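Local coordinates for protein SusD homolog (Bacteroides thetaiotaomicron VPI-5482, PDB 3IHV) that probably binds glycans at the bacterial outer membrane for uptake, as SusD-like proteins do, at residues A[195-207]-A[219-231]. Residues are numbered along the deposited sequence; the frame is centred on the assembly and turned at random.
Sequences KGAALGLLTKVYA and KWEAAAKTARILV. With EDO (1,2-ethanediol), chain H.
Tyr206 lays one ring face over Ala222, whose CB stands 3.5 Å from the ring centroid and 6° off the ring normal, a CH-pi contact. Leu202 CD1 covers the opposite face, nearer the rim. At the ring edge, Thr226 OG1 comes within 3.3 Å of Tyr206 CE2. The ring is a knob in a hole made by Lys219, Ala222, Ala223 and Thr226. Its hydroxyl is hydrogen-bonded to Glu167 of helix 159-176. Replacing Tyr206 by an alanine is likely to leave a gap in that hole and Glu167 without this hydroxyl partner. A 1,2-ethanediol, probably from the crystallisation liquor, sits beside the ring and takes a hydrogen bond from Lys219 NZ.

Thr226 is a knob in turn, set among Leu199, Leu202, Thr203 and Tyr206. Its CG2, anti to the backbone N, reaches 3.4 Å from Leu199 O and 3.5 Å from Thr203 OG1, a methyl-to-oxygen contact. Its OG1 donates a hydrogen bond of 2.7 Å to Ala222 O in its own helix, and Thr203 OG1 likewise donates to Leu199 O. Both hydroxyls are thus satisfied within their helices. Thr203 and Ala223 have their CA atoms only 4.4 Å apart, so the backbones run very close here. Farther along, Leu199 CD1 packs on Ile229 CG2 at 3.9 Å, and Leu230 CD2 lies against Gly196 O.

The axes of segments 195-207 and 219-231 come within 7.8 Å, and their N-to-C directions differ by 166°. This is an antiparallel helical hairpin with small residues at its closest point, consistent with the TPR-like helix pairs of the SusD fold.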
# COMPACT_ATOMS: atom_id res chain seq x y z
N LYS A 195 7.62 16.81 -4.16
CA LYS A 195 6.48 17.53 -3.60
C LYS A 195 5.14 16.86 -3.80
O LYS A 195 4.28 16.87 -2.90
CB LYS A 195 6.40 18.98 -4.13
CG LYS A 195 5.56 19.84 -3.20
CD LYS A 195 5.15 21.19 -3.77
CE LYS A 195 6.28 22.08 -4.15
NZ LYS A 195 7.12 22.57 -2.99
N GLY A 196 4.94 16.27 -4.97
CA GLY A 196 3.67 15.58 -5.27
C GLY A 196 3.38 14.47 -4.30
O GLY A 196 2.26 14.34 -3.82
N ALA A 197 4.39 13.67 -3.99
CA ALA A 197 4.25 12.59 -3.03
C ALA A 197 4.00 13.10 -1.64
O ALA A 197 3.23 12.50 -0.90
CB ALA A 197 5.49 11.69 -3.02
N ALA A 198 4.69 14.17 -1.25
CA ALA A 198 4.46 14.76 0.06
C ALA A 198 3.03 15.26 0.19
O ALA A 198 2.37 14.99 1.21
CB ALA A 198 5.49 15.93 0.36
N LEU A 199 2.53 15.96 -0.83
CA LEU A 199 1.16 16.47 -0.77
C LEU A 199 0.16 15.31 -0.83
O LEU A 199 -0.85 15.32 -0.14
CB LEU A 199 0.87 17.41 -1.94
CG LEU A 199 1.56 18.78 -1.97
CD1 LEU A 199 1.60 19.35 -3.43
CD2 LEU A 199 0.84 19.71 -1.01
N GLY A 200 0.44 14.34 -1.69
CA GLY A 200 -0.46 13.17 -1.78
C GLY A 200 -0.57 12.40 -0.48
O GLY A 200 -1.68 12.04 -0.01
N LEU A 201 0.59 12.13 0.13
CA LEU A 201 0.59 11.39 1.38
C LEU A 201 -0.09 12.20 2.49
O LEU A 201 -0.85 11.63 3.27
CB LEU A 201 2.01 10.97 1.77
CG LEU A 201 2.09 10.15 3.07
CD1 LEU A 201 1.29 8.88 2.97
CD2 LEU A 201 3.55 9.85 3.39
N LEU A 202 0.17 13.49 2.55
CA LEU A 202 -0.46 14.35 3.56
C LEU A 202 -1.99 14.33 3.40
O LEU A 202 -2.72 14.33 4.39
CB LEU A 202 0.10 15.76 3.53
CG LEU A 202 -0.43 16.69 4.60
CD1 LEU A 202 -0.28 16.08 6.00
CD2 LEU A 202 0.22 18.10 4.51
N THR A 203 -2.47 14.30 2.16
CA THR A 203 -3.91 14.17 1.91
C THR A 203 -4.44 12.90 2.55
O THR A 203 -5.47 12.92 3.22
CB THR A 203 -4.18 14.13 0.38
OG1 THR A 203 -3.68 15.32 -0.23
CG2 THR A 203 -5.67 13.94 0.04
N LYS A 204 -3.75 11.78 2.33
CA LYS A 204 -4.19 10.49 2.90
C LYS A 204 -4.14 10.48 4.43
O LYS A 204 -4.99 9.92 5.08
CB LYS A 204 -3.45 9.31 2.30
CG LYS A 204 -3.89 7.93 2.84
CD LYS A 204 -3.24 6.78 2.09
CE LYS A 204 -3.95 6.53 0.78
NZ LYS A 204 -3.53 5.28 0.12
N VAL A 205 -3.11 11.10 4.98
CA VAL A 205 -2.98 11.26 6.44
C VAL A 205 -4.12 12.04 6.99
O VAL A 205 -4.75 11.61 7.96
CB VAL A 205 -1.62 11.94 6.77
CG1 VAL A 205 -1.56 12.48 8.23
CG2 VAL A 205 -0.45 10.99 6.42
N TYR A 206 -4.44 13.19 6.39
CA TYR A 206 -5.57 13.95 6.87
C TYR A 206 -6.89 13.21 6.74
O TYR A 206 -7.72 13.27 7.65
CB TYR A 206 -5.72 15.29 6.14
CG TYR A 206 -4.70 16.36 6.49
CD1 TYR A 206 -4.45 16.71 7.81
CD2 TYR A 206 -4.16 17.15 5.50
CE1 TYR A 206 -3.53 17.73 8.13
CE2 TYR A 206 -3.29 18.20 5.80
CZ TYR A 206 -3.00 18.51 7.12
OH TYR A 206 -2.13 19.53 7.42
N ALA A 207 -7.10 12.53 5.61
CA ALA A 207 -8.35 11.76 5.43
C ALA A 207 -8.50 10.68 6.53
O ALA A 207 -9.60 10.47 7.05
CB ALA A 207 -8.39 11.11 4.02
N LYS A 219 -10.41 17.55 9.72
CA LYS A 219 -9.35 17.17 8.79
C LYS A 219 -9.82 16.85 7.38
O LYS A 219 -8.98 16.73 6.47
CB LYS A 219 -8.49 16.06 9.40
CG LYS A 219 -7.83 16.42 10.75
CD LYS A 219 -7.07 17.74 10.75
CE LYS A 219 -6.56 18.10 12.18
NZ LYS A 219 -5.97 19.44 12.36
N TRP A 220 -11.12 16.69 7.16
CA TRP A 220 -11.60 16.48 5.80
C TRP A 220 -11.29 17.71 4.95
O TRP A 220 -10.82 17.61 3.80
CB TRP A 220 -13.09 16.19 5.78
CG TRP A 220 -13.52 14.84 6.32
CD1 TRP A 220 -14.33 14.62 7.38
CD2 TRP A 220 -13.22 13.56 5.78
NE1 TRP A 220 -14.54 13.29 7.55
CE2 TRP A 220 -13.86 12.61 6.59
CE3 TRP A 220 -12.45 13.12 4.72
CZ2 TRP A 220 -13.77 11.26 6.35
CZ3 TRP A 220 -12.34 11.76 4.50
CH2 TRP A 220 -13.00 10.85 5.31
N GLU A 221 -11.56 18.87 5.51
CA GLU A 221 -11.23 20.11 4.85
C GLU A 221 -9.72 20.19 4.58
O GLU A 221 -9.32 20.61 3.52
CB GLU A 221 -11.68 21.29 5.71
CG GLU A 221 -11.22 22.63 5.18
CD GLU A 221 -11.71 23.78 6.00
OE1 GLU A 221 -12.44 23.56 7.00
OE2 GLU A 221 -11.37 24.91 5.62
N ALA A 222 -8.89 19.75 5.54
CA ALA A 222 -7.44 19.79 5.35
C ALA A 222 -7.03 18.86 4.22
O ALA A 222 -6.18 19.19 3.38
CB ALA A 222 -6.70 19.45 6.67
N ALA A 223 -7.62 17.66 4.19
CA ALA A 223 -7.32 16.70 3.12
C ALA A 223 -7.68 17.32 1.75
O ALA A 223 -6.90 17.26 0.78
CB ALA A 223 -8.13 15.40 3.34
N ALA A 224 -8.86 17.88 1.67
CA ALA A 224 -9.34 18.48 0.42
C ALA A 224 -8.45 19.66 -0.02
O ALA A 224 -8.14 19.78 -1.18
CB ALA A 224 -10.80 18.95 0.56
N LYS A 225 -8.08 20.54 0.92
CA LYS A 225 -7.23 21.69 0.58
C LYS A 225 -5.83 21.27 0.12
O LYS A 225 -5.26 21.87 -0.79
CB LYS A 225 -7.17 22.66 1.74
CG LYS A 225 -8.50 23.38 1.90
CD LYS A 225 -8.50 24.44 2.98
CE LYS A 225 -9.79 25.24 2.91
NZ LYS A 225 -9.79 26.32 3.90
N THR A 226 -5.29 20.25 0.77
CA THR A 226 -3.99 19.72 0.40
C THR A 226 -4.06 19.10 -1.00
O THR A 226 -3.22 19.39 -1.86
CB THR A 226 -3.54 18.69 1.43
OG1 THR A 226 -3.52 19.32 2.71
CG2 THR A 226 -2.12 18.19 1.10
N ALA A 227 -5.04 18.23 -1.23
CA ALA A 227 -5.18 17.61 -2.57
C ALA A 227 -5.38 18.67 -3.65
O ALA A 227 -4.85 18.53 -4.75
CB ALA A 227 -6.32 16.62 -2.60
N ARG A 228 -6.17 19.70 -3.36
CA ARG A 228 -6.39 20.79 -4.32
C ARG A 228 -5.07 21.38 -4.84
O ARG A 228 -4.92 21.65 -6.03
CB ARG A 228 -7.23 21.91 -3.66
CG ARG A 228 -7.59 23.09 -4.55
CD ARG A 228 -8.22 24.23 -3.72
NE ARG A 228 -9.58 23.93 -3.27
CZ ARG A 228 -10.18 24.50 -2.23
NH1 ARG A 228 -9.55 25.37 -1.45
NH2 ARG A 228 -11.42 24.15 -1.93
N ILE A 229 -4.11 21.61 -3.94
CA ILE A 229 -2.82 22.20 -4.32
C ILE A 229 -2.18 21.27 -5.35
O ILE A 229 -1.73 21.72 -6.43
CB ILE A 229 -1.87 22.33 -3.06
CG1 ILE A 229 -2.43 23.42 -2.12
CG2 ILE A 229 -0.42 22.65 -3.46
CD1 ILE A 229 -1.82 23.41 -0.74
N LEU A 230 -2.19 19.98 -5.04
CA LEU A 230 -1.58 18.99 -5.94
C LEU A 230 -2.31 18.90 -7.29
O LEU A 230 -1.68 18.91 -8.36
CB LEU A 230 -1.51 17.64 -5.27
CG LEU A 230 -1.02 16.47 -6.13
CD1 LEU A 230 0.33 16.78 -6.78
CD2 LEU A 230 -0.96 15.14 -5.32
N VAL A 231 -3.64 18.82 -7.23
CA VAL A 231 -4.46 18.69 -8.44
C VAL A 231 -4.33 19.93 -9.31
O VAL A 231 -4.07 19.84 -10.54
CB VAL A 231 -5.92 18.31 -8.08
CG1 VAL A 231 -6.81 18.31 -9.38
CG2 VAL A 231 -5.95 16.96 -7.39
C1 EDO H . -4.48 22.51 9.26
O1 EDO H . -5.10 23.20 10.36
C2 EDO H . -4.94 21.08 9.37
O2 EDO H . -4.26 20.51 10.48